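Local coordinates for protein 5-formaminoimidazole-4-carboxamide-1-(beta)-D-ribofuranosyl 5'-monophosphate synthetase (PDB 2R7L) that catalyses the ATP- and formate-dependent formylation of AICAR to FAICAR, a folate-independent step of de novo purine biosynthesis, at residues Ile149-Val155 against Tyr166-Thr172; Val220-Gly224 against Leu337-Arg342. One frame throughout, in Å; residues are numbered along the deposited sequence.

In the fold
The two contacts illustrate how one ATP-grasp enzyme uses different chemistry in different places. Contact 1 is partly buried and lies within a single beta hairpin, its segments only 11 residues apart in sequence; backbone hydrogen bonds dominate, and one end reaches the bound ATP. Contact 2 is fully buried and joins a strand of the five-stranded sheet to the start of helix 339-353, 113 residues further on; here a strand packs on a helix end and the contact is made by side chains: a salt bridge beside a small apolar cluster. They share no strand or helix, lie on opposite sides of the chain's centre with their own centres about 36 Å apart, and each also touches the second subunit.

Contact 1: residues Ile149-Val155 against Tyr166-Thr172; sequences IDGTVIV and YFIASST. With ATP (adenosine-5'-triphosphate), chain E.
This is a beta-hairpin contact at the edge of the small four-stranded antiparallel sheet, where strand 167-169 is outermost and strand 153-156 pairs on its other flank with strand 197-200. The two short strand axes approach to 4.8 Å at 146°, twisted antiparallel. Val153 faces Ala169 as a hydrogen-bonded pair (Val153 N to Ala169 O 2.8 Å, Ala169 N to Val153 O 3.0 Å), Ile154 and Ile168 form a non-hydrogen-bonded pair, and Val155 and Phe167 are again hydrogen-bonded: Val155 N to Phe167 O is 2.9 Å, but the return bond from Phe167 N to Val155 O is weak at 3.4 Å. Val153, Val155, Phe167 and Ala169 share one face. There Phe167, with chi1 p, turns its ring so that Val155 CB sits over it in a CH-pi contact, 4.1 Å from the centroid; helix 172-184 covers this face through Phe175. Beyond the ladder, Thr152 OG1 and Ser170 OG hydrogen-bond at 3.1 Å, and a water bridges Ile149 O and Thr172 N, 2.9 Å from each. Ser171 N-caps the following helix, its OG bonded to Glu174 N. At the nucleotide end, Tyr166 OH donates to ATP O2A at 2.5 Å and Ile154 CD1 lies 3.7 Å from ATP N9: a hairpin lining the nucleotide cleft, as in the ATP-grasp fold.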
ATOM      1  N   ILE A 149     -15.130  55.061  -7.034  1.00 39.72           N
ATOM      2  CA  ILE A 149     -13.895  54.561  -6.432  1.00 39.06           C
ATOM      3  C   ILE A 149     -13.510  55.395  -5.216  1.00 47.09           C
ATOM      4  O   ILE A 149     -13.306  56.603  -5.325  1.00 55.64           O
ATOM      5  CB  ILE A 149     -12.711  54.595  -7.426  1.00 34.98           C
ATOM      6  CG1 ILE A 149     -12.829  53.516  -8.499  1.00 36.20           C
ATOM      7  CG2 ILE A 149     -11.407  54.375  -6.688  1.00 32.66           C
ATOM      8  CD1 ILE A 149     -14.219  53.214  -8.946  1.00 42.76           C
ATOM      9  N   ASP A 150     -13.412  54.752  -4.059  1.00 51.50           N
ATOM     10  CA  ASP A 150     -13.026  55.431  -2.827  1.00 51.18           C
ATOM     11  C   ASP A 150     -11.925  54.647  -2.120  1.00 50.36           C
ATOM     12  O   ASP A 150     -11.581  54.924  -0.972  1.00 55.72           O
ATOM     13  CB  ASP A 150     -14.235  55.586  -1.905  1.00 56.52           C
ATOM     14  CG  ASP A 150     -14.829  54.249  -1.490  1.00 64.84           C
ATOM     15  OD1 ASP A 150     -14.309  53.200  -1.924  1.00 69.50           O
ATOM     16  OD2 ASP A 150     -15.817  54.243  -0.728  1.00 68.16           O
ATOM     17  N   GLY A 151     -11.388  53.652  -2.811  1.00 50.13           N
ATOM     18  CA  GLY A 151     -10.318  52.828  -2.265  1.00 50.07           C
ATOM     19  C   GLY A 151      -9.580  52.160  -3.402  1.00 45.97           C
ATOM     20  O   GLY A 151      -9.731  52.548  -4.558  1.00 45.84           O
ATOM     21  N   THR A 152      -8.778  51.154  -3.082  1.00 40.58           N
ATOM     22  CA  THR A 152      -8.081  50.416  -4.117  1.00 40.76           C
ATOM     23  C   THR A 152      -9.054  49.420  -4.739  1.00 39.74           C
ATOM     24  O   THR A 152      -9.817  48.750  -4.038  1.00 34.54           O
ATOM     25  CB  THR A 152      -6.822  49.713  -3.572  1.00 42.33           C
ATOM     26  OG1 THR A 152      -6.004  50.676  -2.901  1.00 48.84           O
ATOM     27  CG2 THR A 152      -6.013  49.091  -4.704  1.00 35.25           C
ATOM     28  N   VAL A 153      -9.056  49.354  -6.063  1.00 35.95           N
ATOM     29  CA  VAL A 153      -9.962  48.464  -6.757  1.00 34.89           C
ATOM     30  C   VAL A 153      -9.210  47.673  -7.808  1.00 34.70           C
ATOM     31  O   VAL A 153      -8.132  48.082  -8.250  1.00 32.28           O
ATOM     32  CB  VAL A 153     -11.132  49.229  -7.436  1.00 34.69           C
ATOM     33  CG1 VAL A 153     -12.037  49.871  -6.397  1.00 28.86           C
ATOM     34  CG2 VAL A 153     -10.609  50.265  -8.412  1.00 33.18           C
ATOM     35  N   ILE A 154      -9.777  46.534  -8.196  1.00 34.20           N
ATOM     36  CA  ILE A 154      -9.283  45.809  -9.355  1.00 35.22           C
ATOM     37  C   ILE A 154     -10.345  45.909 -10.441  1.00 32.72           C
ATOM     38  O   ILE A 154     -11.545  45.881 -10.154  1.00 33.56           O
ATOM     39  CB  ILE A 154      -8.938  44.327  -9.023  1.00 33.18           C
ATOM     40  CG1 ILE A 154      -8.334  43.616 -10.240  1.00 33.81           C
ATOM     41  CG2 ILE A 154     -10.160  43.595  -8.511  1.00 21.67           C
ATOM     42  CD1 ILE A 154      -7.632  42.301  -9.906  1.00 38.38           C
ATOM     43  N   VAL A 155      -9.907  46.054 -11.683  1.00 30.11           N
ATOM     44  CA  VAL A 155     -10.846  46.223 -12.782  1.00 40.52           C
ATOM     45  C   VAL A 155     -10.700  45.097 -13.794  1.00 39.88           C
ATOM     46  O   VAL A 155      -9.624  44.891 -14.357  1.00 36.58           O
ATOM     47  CB  VAL A 155     -10.682  47.596 -13.481  1.00 36.22           C
ATOM     48  CG1 VAL A 155     -11.829  47.827 -14.443  1.00 36.43           C
ATOM     49  CG2 VAL A 155     -10.630  48.716 -12.446  1.00 33.14           C
ATOM     50  N   TYR A 166      -6.467  43.276 -17.041  1.00 59.62           N
ATOM     51  CA  TYR A 166      -6.780  43.786 -15.709  1.00 50.45           C
ATOM     52  C   TYR A 166      -5.897  44.968 -15.308  1.00 43.99           C
ATOM     53  O   TYR A 166      -4.799  45.150 -15.839  1.00 37.42           O
ATOM     54  CB  TYR A 166      -6.618  42.664 -14.674  1.00 56.40           C
ATOM     55  CG  TYR A 166      -7.648  41.552 -14.764  1.00 56.03           C
ATOM     56  CD1 TYR A 166      -8.267  41.239 -15.972  1.00 62.16           C
ATOM     57  CD2 TYR A 166      -7.982  40.799 -13.645  1.00 57.72           C
ATOM     58  CE1 TYR A 166      -9.206  40.222 -16.057  1.00 61.75           C
ATOM     59  CE2 TYR A 166      -8.918  39.776 -13.719  1.00 57.67           C
ATOM     60  CZ  TYR A 166      -9.526  39.491 -14.928  1.00 59.98           C
ATOM     61  OH  TYR A 166     -10.458  38.479 -15.013  1.00 53.98           O
ATOM     62  N   PHE A 167      -6.384  45.777 -14.372  1.00 36.43           N
ATOM     63  CA  PHE A 167      -5.539  46.793 -13.742  1.00 32.05           C
ATOM     64  C   PHE A 167      -6.052  47.208 -12.374  1.00 31.05           C
ATOM     65  O   PHE A 167      -7.207  46.944 -12.018  1.00 33.35           O
ATOM     66  CB  PHE A 167      -5.284  48.011 -14.661  1.00 38.96           C
ATOM     67  CG  PHE A 167      -6.501  48.869 -14.923  1.00 40.23           C
ATOM     68  CD1 PHE A 167      -7.166  48.794 -16.140  1.00 40.06           C
ATOM     69  CD2 PHE A 167      -6.957  49.774 -13.966  1.00 37.57           C
ATOM     70  CE1 PHE A 167      -8.274  49.593 -16.391  1.00 42.32           C
ATOM     71  CE2 PHE A 167      -8.067  50.573 -14.209  1.00 38.32           C
ATOM     72  CZ  PHE A 167      -8.727  50.480 -15.422  1.00 37.25           C
ATOM     73  N   ILE A 168      -5.169  47.836 -11.607  1.00 32.41           N
ATOM     74  CA  ILE A 168      -5.476  48.301 -10.258  1.00 34.37           C
ATOM     75  C   ILE A 168      -5.582  49.826 -10.256  1.00 36.38           C
ATOM     76  O   ILE A 168      -4.785  50.510 -10.902  1.00 29.23           O
ATOM     77  CB  ILE A 168      -4.359  47.890  -9.271  1.00 33.36           C
ATOM     78  CG1 ILE A 168      -4.218  46.363  -9.236  1.00 37.77           C
ATOM     79  CG2 ILE A 168      -4.618  48.473  -7.875  1.00 27.97           C
ATOM     80  CD1 ILE A 168      -2.955  45.879  -8.570  1.00 41.89           C
ATOM     81  N   ALA A 169      -6.562  50.354  -9.532  1.00 36.77           N
ATOM     82  CA  ALA A 169      -6.739  51.795  -9.440  1.00 37.32           C
ATOM     83  C   ALA A 169      -7.043  52.201  -8.011  1.00 34.84           C
ATOM     84  O   ALA A 169      -7.697  51.464  -7.278  1.00 36.68           O
ATOM     85  CB  ALA A 169      -7.852  52.255 -10.379  1.00 41.05           C
ATOM     86  N   SER A 170      -6.568  53.376  -7.610  1.00 38.50           N
ATOM     87  CA  SER A 170      -6.880  53.900  -6.281  1.00 44.36           C
ATOM     88  C   SER A 170      -7.678  55.209  -6.315  1.00 42.69           C
ATOM     89  O   SER A 170      -7.974  55.788  -5.268  1.00 41.19           O
ATOM     90  CB  SER A 170      -5.613  54.052  -5.434  1.00 50.84           C
ATOM     91  OG  SER A 170      -5.155  52.789  -4.963  1.00 57.01           O
ATOM     92  N   SER A 171      -8.040  55.655  -7.516  1.00 37.74           N
ATOM     93  CA  SER A 171      -8.890  56.834  -7.686  1.00 39.64           C
ATOM     94  C   SER A 171      -9.571  56.820  -9.045  1.00 42.06           C
ATOM     95  O   SER A 171      -9.181  56.066  -9.943  1.00 42.79           O
ATOM     96  CB  SER A 171      -8.078  58.125  -7.545  1.00 38.39           C
ATOM     97  OG  SER A 171      -7.086  58.213  -8.559  1.00 37.51           O
ATOM     98  N   THR A 172     -10.582  57.669  -9.198  1.00 43.54           N
ATOM     99  CA  THR A 172     -11.248  57.837 -10.483  1.00 41.48           C
ATOM    100  C   THR A 172     -10.240  58.271 -11.541  1.00 44.29           C
ATOM    101  O   THR A 172     -10.200  57.721 -12.645  1.00 43.69           O
ATOM    102  CB  THR A 172     -12.381  58.870 -10.390  1.00 39.94           C
ATOM    103  OG1 THR A 172     -13.259  58.517  -9.315  1.00 38.24           O
ATOM    104  CG2 THR A 172     -13.170  58.916 -11.689  1.00 38.17           C
TER
HETATM  105  PG  ATP E 400      -8.949  31.914 -13.461  1.00 56.33           P
HETATM  106  O1G ATP E 400      -9.836  30.863 -14.091  1.00 53.25           O
HETATM  107  O2G ATP E 400      -8.769  31.762 -11.963  1.00 46.99           O
HETATM  108  O3G ATP E 400      -7.661  32.147 -14.215  1.00 56.65           O
HETATM  109  PB  ATP E 400     -11.102  33.665 -12.808  1.00 47.22           P
HETATM  110  O1B ATP E 400     -11.556  32.451 -12.037  1.00 49.54           O
HETATM  111  O2B ATP E 400     -12.087  34.336 -13.740  1.00 50.83           O
HETATM  112  O3B ATP E 400      -9.776  33.297 -13.661  1.00 49.13           O
HETATM  113  PA  ATP E 400     -10.487  36.332 -11.921  1.00 40.04           P
HETATM  114  O1A ATP E 400     -11.673  36.978 -11.253  1.00 36.87           O
HETATM  115  O2A ATP E 400     -10.121  36.622 -13.351  1.00 40.82           O
HETATM  116  O3A ATP E 400     -10.597  34.729 -11.702  1.00 46.35           O
HETATM  117  O5' ATP E 400      -9.209  36.675 -11.018  1.00 38.31           O
HETATM  118  C5' ATP E 400      -7.909  36.536 -11.566  1.00 38.81           C
HETATM  119  C4' ATP E 400      -6.908  36.912 -10.486  1.00 39.60           C
HETATM  120  O4' ATP E 400      -7.016  38.304 -10.169  1.00 36.02           O
HETATM  121  C3' ATP E 400      -7.154  36.181  -9.178  1.00 39.04           C
HETATM  122  O3' ATP E 400      -6.510  34.904  -9.146  1.00 46.13           O
HETATM  123  C2' ATP E 400      -6.587  37.139  -8.149  1.00 39.09           C
HETATM  124  O2' ATP E 400      -5.182  36.937  -8.003  1.00 36.32           O
HETATM  125  C1' ATP E 400      -6.819  38.513  -8.767  1.00 31.08           C
HETATM  126  N9  ATP E 400      -8.071  39.052  -8.203  1.00 32.87           N
HETATM  127  C8  ATP E 400      -9.302  38.813  -8.694  1.00 29.06           C
HETATM  128  N7  ATP E 400     -10.248  39.436  -7.950  1.00 31.25           N
HETATM  129  C5  ATP E 400      -9.616  40.107  -6.968  1.00 31.49           C
HETATM  130  C6  ATP E 400     -10.024  40.982  -5.847  1.00 30.22           C
HETATM  131  N6  ATP E 400     -11.328  41.268  -5.616  1.00 30.68           N
HETATM  132  N1  ATP E 400      -9.048  41.465  -5.054  1.00 33.53           N
HETATM  133  C2  ATP E 400      -7.744  41.181  -5.269  1.00 30.45           C
HETATM  134  N3  ATP E 400      -7.305  40.405  -6.273  1.00 28.55           N
HETATM  135  C4  ATP E 400      -8.179  39.838  -7.132  1.00 29.35           C
HETATM  136  O   HOH W   1     -11.408  58.434  -6.502  1.00 49.63           O

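Contact 2: residues Val220-Gly224 against Leu337-Arg342; sequences VELLG and LSMGQR
In this ATP-grasp enzyme, strand 219-230 of the five-stranded antiparallel sheet packs against the N-terminus of helix 339-353, with a classic beta bulge, Leu223 and Gly224 opposite His210, at the packing point. The extended backbone from Val220 to Leu222 directs Glu221 and Leu223 toward the helix and Leu222 away, to helix 268-285. Apolar packing centres on Leu223, whose CA lies 6.8 Å from that of Met339. Met339 (chi1 t, chi2 p, chi3 p) curls its thioether so that CE reaches Leu223 CB at 3.6 Å, while Leu223 CD1 meets Leu337 CD2 at 3.9 Å. In the helix start, Ser338 is the N-cap: its OG, with chi1 p, accepts from Gln341 N at 3.2 Å. The charged interaction is a bidentate salt bridge made in a buried setting; Lys217 also pairs with Glu221, and Glu346 with Arg342. Glu221 approaches the guanidinium edge-on, Arg342 NE lying 2.8 Å from Glu221 OE1 and Arg342 NH2 3.0 Å from Glu221 OE2.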
ATOM      1  N   VAL A 220     -21.210  17.840   2.077  1.00 40.42           N
ATOM      2  CA  VAL A 220     -20.175  18.664   1.452  1.00 35.58           C
ATOM      3  C   VAL A 220     -18.831  18.249   2.034  1.00 33.77           C
ATOM      4  O   VAL A 220     -18.635  18.283   3.246  1.00 29.48           O
ATOM      5  CB  VAL A 220     -20.407  20.172   1.711  1.00 40.70           C
ATOM      6  CG1 VAL A 220     -19.184  20.983   1.295  1.00 38.75           C
ATOM      7  CG2 VAL A 220     -21.653  20.660   0.979  1.00 36.23           C
ATOM      8  N   GLU A 221     -17.908  17.843   1.174  1.00 26.50           N
ATOM      9  CA  GLU A 221     -16.594  17.398   1.644  1.00 34.40           C
ATOM     10  C   GLU A 221     -15.528  18.383   1.210  1.00 30.03           C
ATOM     11  O   GLU A 221     -15.632  18.968   0.136  1.00 26.92           O
ATOM     12  CB  GLU A 221     -16.257  16.014   1.068  1.00 32.87           C
ATOM     13  CG  GLU A 221     -17.348  14.975   1.284  1.00 28.39           C
ATOM     14  CD  GLU A 221     -17.185  13.750   0.407  1.00 34.20           C
ATOM     15  OE1 GLU A 221     -16.167  13.631  -0.318  1.00 35.21           O
ATOM     16  OE2 GLU A 221     -18.092  12.899   0.439  1.00 36.14           O
ATOM     17  N   LEU A 222     -14.498  18.546   2.034  1.00 25.73           N
ATOM     18  CA  LEU A 222     -13.323  19.314   1.647  1.00 25.89           C
ATOM     19  C   LEU A 222     -12.216  18.413   1.105  1.00 31.44           C
ATOM     20  O   LEU A 222     -11.707  17.520   1.812  1.00 29.36           O
ATOM     21  CB  LEU A 222     -12.806  20.145   2.824  1.00 25.80           C
ATOM     22  CG  LEU A 222     -11.448  20.823   2.632  1.00 27.10           C
ATOM     23  CD1 LEU A 222     -11.522  21.928   1.591  1.00 22.60           C
ATOM     24  CD2 LEU A 222     -10.961  21.363   3.970  1.00 28.55           C
ATOM     25  N   LEU A 223     -11.834  18.663  -0.146  1.00 26.03           N
ATOM     26  CA  LEU A 223     -10.876  17.812  -0.850  1.00 29.80           C
ATOM     27  C   LEU A 223      -9.464  18.386  -0.895  1.00 26.47           C
ATOM     28  O   LEU A 223      -8.488  17.641  -0.870  1.00 28.74           O
ATOM     29  CB  LEU A 223     -11.369  17.502  -2.274  1.00 19.11           C
ATOM     30  CG  LEU A 223     -12.150  16.191  -2.471  1.00 25.68           C
ATOM     31  CD1 LEU A 223     -11.246  15.009  -2.213  1.00 28.22           C
ATOM     32  CD2 LEU A 223     -13.387  16.105  -1.578  1.00 24.24           C
ATOM     33  N   GLY A 224      -9.354  19.707  -0.962  1.00 27.68           N
ATOM     34  CA  GLY A 224      -8.045  20.344  -1.016  1.00 20.99           C
ATOM     35  C   GLY A 224      -8.072  21.823  -1.348  1.00 27.83           C
ATOM     36  O   GLY A 224      -9.147  22.425  -1.482  1.00 27.95           O
ATOM     37  N   LEU A 337      -5.909  10.444  -2.492  1.00 21.47           N
ATOM     38  CA  LEU A 337      -7.154  10.690  -3.215  1.00 24.49           C
ATOM     39  C   LEU A 337      -7.156  12.038  -3.939  1.00 27.88           C
ATOM     40  O   LEU A 337      -7.039  13.080  -3.296  1.00 19.73           O
ATOM     41  CB  LEU A 337      -8.326  10.648  -2.222  1.00 20.62           C
ATOM     42  CG  LEU A 337      -9.726  10.952  -2.761  1.00 27.01           C
ATOM     43  CD1 LEU A 337     -10.236   9.820  -3.645  1.00 25.71           C
ATOM     44  CD2 LEU A 337     -10.691  11.197  -1.616  1.00 23.43           C
ATOM     45  N   SER A 338      -7.294  12.012  -5.268  1.00 20.73           N
ATOM     46  CA  SER A 338      -7.490  13.230  -6.060  1.00 23.29           C
ATOM     47  C   SER A 338      -8.969  13.531  -6.260  1.00 28.47           C
ATOM     48  O   SER A 338      -9.825  12.690  -6.000  1.00 24.43           O
ATOM     49  CB  SER A 338      -6.837  13.096  -7.438  1.00 21.42           C
ATOM     50  OG  SER A 338      -7.527  12.128  -8.216  1.00 30.68           O
ATOM     51  N   MET A 339      -9.268  14.739  -6.734  1.00 29.19           N
ATOM     52  CA  MET A 339     -10.638  15.098  -7.067  1.00 20.66           C
ATOM     53  C   MET A 339     -11.177  14.199  -8.181  1.00 25.24           C
ATOM     54  O   MET A 339     -12.316  13.737  -8.125  1.00 29.71           O
ATOM     55  CB  MET A 339     -10.728  16.566  -7.488  1.00 25.04           C
ATOM     56  CG  MET A 339     -12.146  17.016  -7.788  1.00 18.88           C
ATOM     57  SD  MET A 339     -13.228  16.955  -6.353  1.00 28.59           S
ATOM     58  CE  MET A 339     -12.796  18.457  -5.475  1.00 29.65           C
ATOM     59  N   GLY A 340     -10.356  13.961  -9.197  1.00 18.21           N
ATOM     60  CA  GLY A 340     -10.730  13.042 -10.276  1.00 22.09           C
ATOM     61  C   GLY A 340     -11.176  11.658  -9.797  1.00 35.29           C
ATOM     62  O   GLY A 340     -12.135  11.084 -10.335  1.00 25.61           O
ATOM     63  N   GLN A 341     -10.486  11.114  -8.793  1.00 26.85           N
ATOM     64  CA  GLN A 341     -10.842   9.805  -8.245  1.00 23.55           C
ATOM     65  C   GLN A 341     -12.100   9.858  -7.390  1.00 28.52           C
ATOM     66  O   GLN A 341     -12.864   8.891  -7.341  1.00 26.13           O
ATOM     67  CB  GLN A 341      -9.700   9.187  -7.422  1.00 26.04           C
ATOM     68  CG  GLN A 341     -10.026   7.748  -7.002  1.00 19.91           C
ATOM     69  CD  GLN A 341      -8.914   7.048  -6.261  1.00 30.53           C
ATOM     70  OE1 GLN A 341      -7.870   7.635  -5.966  1.00 25.88           O
ATOM     71  NE2 GLN A 341      -9.135   5.769  -5.948  1.00 24.03           N
ATOM     72  N   ARG A 342     -12.294  10.980  -6.702  1.00 25.89           N
ATOM     73  CA  ARG A 342     -13.505  11.225  -5.917  1.00 28.45           C
ATOM     74  C   ARG A 342     -14.750  11.321  -6.802  1.00 30.58           C
ATOM     75  O   ARG A 342     -15.828  10.864  -6.423  1.00 31.17           O
ATOM     76  CB  ARG A 342     -13.364  12.501  -5.087  1.00 28.35           C
ATOM     77  CG  ARG A 342     -14.569  12.790  -4.197  1.00 27.50           C
ATOM     78  CD  ARG A 342     -14.752  11.701  -3.171  1.00 30.17           C
ATOM     79  NE  ARG A 342     -16.026  11.773  -2.453  1.00 27.78           N
ATOM     80  CZ  ARG A 342     -17.155  11.207  -2.875  1.00 32.49           C
ATOM     81  NH1 ARG A 342     -17.182  10.541  -4.030  1.00 24.10           N
ATOM     82  NH2 ARG A 342     -18.265  11.318  -2.147  1.00 31.47           N
TER